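Local coordinates for Zn-dependent hydrolase of metallo-beta-lactamase superfamily TM0207 (Thermotoga maritima, PDB 1VJN), which is a putative zinc-dependent hydrolase of the metallo-beta-lactamase superfamily whose substrate is not established, at residues G137-L142 against D162-K167; H126-A131 against K158-L163. All blocks are in the same frame, centred on the assembly; numbering follows the deposited sequence.

Interaction 1 (G137-L142 against D162-K167); sequences GEIDVL and DLLNAK
With chi1 at -65° and its chain extended beyond, L164 sends CG anti to its carbonyl carbon, and I139 places CG1 likewise, so the two side chains run alongside each other. L142 has CG anti to the backbone N and crosses L164 at about a right angle, its CD1 lying 4.0 Å from L164 CD1. L142 CB and CD2 close on A166 CB, a methyl small enough to let the two backbones approach. The central bond is I139 N to L164 O at 2.9 Å, nearly straight (167°) and almost along the C=O axis. The chain can turn because N165, with positive phi, is the C-prime residue of a Schellman motif ending helix 154-163; asparagine tolerates that conformation better than most residues. A CA-H...O contact of 3.3 Å from A166 CA to I139 O and a weak bond from K167 N to D140 O continue the pairing toward strand 168-172. On the more exposed side the E138 carboxylate and N165 amide, planes 40° apart, lie side by side with a weak bond of 3.3 Å from ND2 to OE1. The contact joins the lead-in and start of strand 141-145 to the helix exit in a beta-alpha-beta unit of the metallo-hydrolase/oxidoreductase fold; chemically, one short, straight backbone bond probably fixes the alignment, apolar side chains pack on the buried side, and the polar edge adds weak bonds.

Interaction 2 (H126-A131 against K158-L163); sequences HVLTPA and KEVADL
V127 and L128, in the extended lead-in to helix 130-136, rest against one face of helix 154-163, so that this loop and the helix it enters pack beside the second helix. The buried part of the contact is made by L128 and V160. That valine turns CG1 to the CD1 of L128, 3.8 Å away, while its CG2 lies over the V127-L128 backbone, 3.9 Å from V127 CA. L128 meets V160 at about a right angle, and its side chain also touches V133 and I136 of helix 130-136. A beta-branched residue suits the V160 position, since its two methyls, spread close to the helix backbone, can serve both neighbours at once.

On the solvent side, V127 is shared between two exposed residues, E159 and L163, one helical turn apart. It has CG1 anti to its backbone N (chi1 168°), which brings this methyl within 3.8 Å of L163 CD1, whereas CG2 lies 4.0 Å from E159 OE1. V127 crosses each of these side chains roughly at a right angle. The extended chain of E159 lays its carboxylate beside the valine methyls, so CD and both oxygens meet carbon alone across this contact, while the charge can remain at the watery edge.

The loop has its own polar fastening: H126 ND1 donates to V127 O over 2.7 Å at 175°, with the acceptor in the ring plane but the donor well above the carbonyl plane. NE2 bonds T93 O, so both ring nitrogens are engaged, consistent with a ring carrying protons on both if each donates. No hydrogen bond spans the two segments, which are therefore held by dispersion and the exclusion of water, without the directional constraint that polar bonds would impose.

From the N terminus, the chain first passes through 126-131, enters helix 130-136 and leaves it at G137 for strand 141-145. It then reaches helix 154-163, whose last turns fold back on 126-131, closing the longer loop of interaction 2. Just beyond, 162-167 meets 137-142 and closes interaction 1. Because the first partners and the second partners follow in the same order, the two loops overlap and cross, sharing D162 and L163. Their centres are about 10 Å apart, joined by L164 CD1 packing on L128 CD1 at 3.7 Å. Interaction 2 ties the lead-in of helix 130-136 to helix 154-163, and interaction 1 ties the exit of that helix to the approach to strand 141-145.

Interaction 1 (G137-L142 against D162-K167)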
# COMPACT_ATOMS: atom_id res chain seq x y z
N GLY A 137 2.14 6.98 -12.36
CA GLY A 137 1.64 6.24 -13.53
C GLY A 137 0.45 5.35 -13.24
O GLY A 137 -0.04 5.33 -12.11
N GLU A 138 -0.02 4.59 -14.24
CA GLU A 138 -1.12 3.64 -14.02
C GLU A 138 -0.73 2.54 -13.05
O GLU A 138 0.36 2.04 -13.10
CB GLU A 138 -1.64 3.09 -15.34
CG GLU A 138 -2.16 4.22 -16.22
CD GLU A 138 -3.36 3.83 -17.06
OE1 GLU A 138 -3.41 2.67 -17.53
OE2 GLU A 138 -4.24 4.71 -17.23
N ILE A 139 -1.62 2.23 -12.11
CA ILE A 139 -1.39 1.24 -11.06
C ILE A 139 -2.34 0.04 -11.27
O ILE A 139 -3.51 0.21 -11.60
CB ILE A 139 -1.61 1.90 -9.69
CG1 ILE A 139 -0.49 2.93 -9.43
CG2 ILE A 139 -1.64 0.90 -8.59
CD1 ILE A 139 0.92 2.45 -9.81
N ASP A 140 -1.83 -1.16 -11.05
CA ASP A 140 -2.65 -2.37 -11.04
C ASP A 140 -3.26 -2.71 -9.68
O ASP A 140 -4.43 -3.06 -9.58
CB ASP A 140 -1.80 -3.54 -11.52
CG ASP A 140 -1.27 -3.32 -12.92
OD1 ASP A 140 -2.09 -2.94 -13.79
OD2 ASP A 140 -0.07 -3.44 -13.24
N VAL A 141 -2.45 -2.63 -8.64
CA VAL A 141 -2.89 -2.88 -7.28
C VAL A 141 -2.57 -1.66 -6.44
O VAL A 141 -1.39 -1.31 -6.28
CB VAL A 141 -2.21 -4.13 -6.64
CG1 VAL A 141 -2.80 -4.42 -5.26
CG2 VAL A 141 -2.35 -5.32 -7.49
N LEU A 142 -3.61 -1.01 -5.92
CA LEU A 142 -3.47 0.17 -5.10
C LEU A 142 -3.81 -0.09 -3.60
O LEU A 142 -4.88 -0.57 -3.28
CB LEU A 142 -4.38 1.29 -5.65
CG LEU A 142 -4.24 2.64 -4.97
CD1 LEU A 142 -2.82 3.20 -5.07
CD2 LEU A 142 -5.25 3.55 -5.63
N ASP A 162 -9.08 6.56 -9.17
CA ASP A 162 -9.39 6.92 -10.55
C ASP A 162 -8.24 7.61 -11.28
O ASP A 162 -8.01 7.34 -12.46
CB ASP A 162 -10.63 7.81 -10.61
CG ASP A 162 -11.91 7.10 -10.14
OD1 ASP A 162 -11.90 5.86 -9.91
OD2 ASP A 162 -12.99 7.72 -9.96
N LEU A 163 -7.52 8.51 -10.60
CA LEU A 163 -6.40 9.16 -11.24
C LEU A 163 -5.33 8.17 -11.68
O LEU A 163 -4.59 8.44 -12.61
CB LEU A 163 -5.75 10.20 -10.32
CG LEU A 163 -6.55 11.51 -10.17
CD1 LEU A 163 -6.07 12.35 -9.03
CD2 LEU A 163 -6.55 12.31 -11.49
N LEU A 164 -5.20 7.07 -10.96
CA LEU A 164 -4.12 6.11 -11.16
C LEU A 164 -4.64 4.89 -11.95
O LEU A 164 -3.91 3.94 -12.16
CB LEU A 164 -3.54 5.68 -9.79
CG LEU A 164 -2.83 6.75 -8.94
CD1 LEU A 164 -2.30 6.19 -7.60
CD2 LEU A 164 -1.73 7.40 -9.72
N ASN A 165 -5.90 4.97 -12.40
CA ASN A 165 -6.59 3.87 -13.11
C ASN A 165 -6.44 2.53 -12.40
O ASN A 165 -6.27 1.49 -13.03
CB ASN A 165 -6.12 3.84 -14.57
CG ASN A 165 -7.10 3.13 -15.51
OD1 ASN A 165 -8.33 3.25 -15.38
ND2 ASN A 165 -6.56 2.36 -16.45
N ALA A 166 -6.53 2.56 -11.07
CA ALA A 166 -6.28 1.37 -10.23
C ALA A 166 -7.33 0.29 -10.49
O ALA A 166 -8.52 0.60 -10.61
CB ALA A 166 -6.33 1.73 -8.76
N LYS A 167 -6.90 -0.96 -10.53
CA LYS A 167 -7.79 -2.09 -10.75
C LYS A 167 -8.15 -2.73 -9.41
O LYS A 167 -9.27 -2.58 -8.94
CB LYS A 167 -7.13 -3.10 -11.68
CG LYS A 167 -6.77 -2.54 -13.02
CD LYS A 167 -8.02 -2.13 -13.79
CE LYS A 167 -7.67 -1.32 -15.04
NZ LYS A 167 -8.57 -0.12 -15.19

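Interaction 2 (H126-A131 against K158-L163)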
# COMPACT_ATOMS: atom_id res chain seq x y z
N HIS A 126 -3.51 14.15 0.94
CA HIS A 126 -4.18 15.07 -0.00
C HIS A 126 -4.30 14.28 -1.30
O HIS A 126 -3.60 13.29 -1.51
CB HIS A 126 -3.36 16.37 -0.26
CG HIS A 126 -1.97 16.08 -0.76
ND1 HIS A 126 -1.72 15.68 -2.05
CD2 HIS A 126 -0.78 16.03 -0.11
CE1 HIS A 126 -0.42 15.44 -2.20
NE2 HIS A 126 0.17 15.66 -1.04
N VAL A 127 -5.22 14.66 -2.14
CA VAL A 127 -5.35 14.01 -3.46
C VAL A 127 -4.03 14.24 -4.19
O VAL A 127 -3.49 15.33 -4.12
CB VAL A 127 -6.52 14.63 -4.23
CG1 VAL A 127 -6.52 14.21 -5.71
CG2 VAL A 127 -7.86 14.26 -3.54
N LEU A 128 -3.47 13.25 -4.87
CA LEU A 128 -2.24 13.47 -5.67
C LEU A 128 -2.28 14.69 -6.63
O LEU A 128 -3.30 14.96 -7.24
CB LEU A 128 -1.93 12.25 -6.53
CG LEU A 128 -1.68 10.96 -5.73
CD1 LEU A 128 -1.67 9.73 -6.61
CD2 LEU A 128 -0.42 11.04 -4.96
N THR A 129 -1.16 15.38 -6.78
CA THR A 129 -1.06 16.49 -7.73
C THR A 129 -0.87 15.88 -9.12
O THR A 129 -0.47 14.70 -9.25
CB THR A 129 0.17 17.39 -7.43
OG1 THR A 129 1.34 16.60 -7.56
CG2 THR A 129 0.21 17.88 -5.97
N PRO A 130 -1.09 16.67 -10.18
CA PRO A 130 -0.80 16.17 -11.52
C PRO A 130 0.65 15.61 -11.67
O PRO A 130 0.86 14.62 -12.36
CB PRO A 130 -1.06 17.38 -12.40
CG PRO A 130 -2.10 18.18 -11.63
CD PRO A 130 -1.65 18.02 -10.20
N ALA A 131 1.65 16.28 -11.08
CA ALA A 131 3.03 15.79 -11.14
C ALA A 131 3.12 14.46 -10.50
O ALA A 131 3.78 13.57 -11.03
CB ALA A 131 4.06 16.75 -10.45
N LYS A 158 -11.15 7.37 -3.60
CA LYS A 158 -11.69 6.94 -4.90
C LYS A 158 -11.17 7.84 -6.04
O LYS A 158 -10.91 7.37 -7.14
CB LYS A 158 -13.22 6.92 -4.92
CG LYS A 158 -13.80 6.25 -6.16
CD LYS A 158 -15.34 6.22 -6.11
CE LYS A 158 -15.94 5.53 -7.33
NZ LYS A 158 -15.26 6.00 -8.56
N GLU A 159 -11.08 9.14 -5.78
CA GLU A 159 -10.56 10.10 -6.78
C GLU A 159 -9.11 9.76 -7.20
O GLU A 159 -8.77 9.70 -8.40
CB GLU A 159 -10.66 11.49 -6.17
CG GLU A 159 -10.55 12.63 -7.14
CD GLU A 159 -10.72 13.99 -6.46
OE1 GLU A 159 -11.37 14.08 -5.37
OE2 GLU A 159 -10.18 14.98 -7.02
N VAL A 160 -8.29 9.48 -6.20
CA VAL A 160 -6.92 9.02 -6.40
C VAL A 160 -6.90 7.67 -7.12
O VAL A 160 -6.13 7.48 -8.06
CB VAL A 160 -6.16 8.91 -5.04
CG1 VAL A 160 -4.84 8.19 -5.19
CG2 VAL A 160 -5.89 10.28 -4.46
N ALA A 161 -7.73 6.73 -6.69
CA ALA A 161 -7.81 5.45 -7.41
C ALA A 161 -8.13 5.68 -8.87
O ALA A 161 -7.53 5.05 -9.73
CB ALA A 161 -8.81 4.57 -6.82
N ASP A 162 -9.08 6.56 -9.17
CA ASP A 162 -9.39 6.92 -10.55
C ASP A 162 -8.24 7.61 -11.28
O ASP A 162 -8.01 7.34 -12.46
CB ASP A 162 -10.63 7.81 -10.61
CG ASP A 162 -11.91 7.10 -10.14
OD1 ASP A 162 -11.90 5.86 -9.91
OD2 ASP A 162 -12.99 7.72 -9.96
N LEU A 163 -7.52 8.51 -10.60
CA LEU A 163 -6.40 9.16 -11.24
C LEU A 163 -5.33 8.17 -11.68
O LEU A 163 -4.59 8.44 -12.61
CB LEU A 163 -5.75 10.20 -10.32
CG LEU A 163 -6.55 11.51 -10.17
CD1 LEU A 163 -6.07 12.35 -9.03
CD2 LEU A 163 -6.55 12.31 -11.49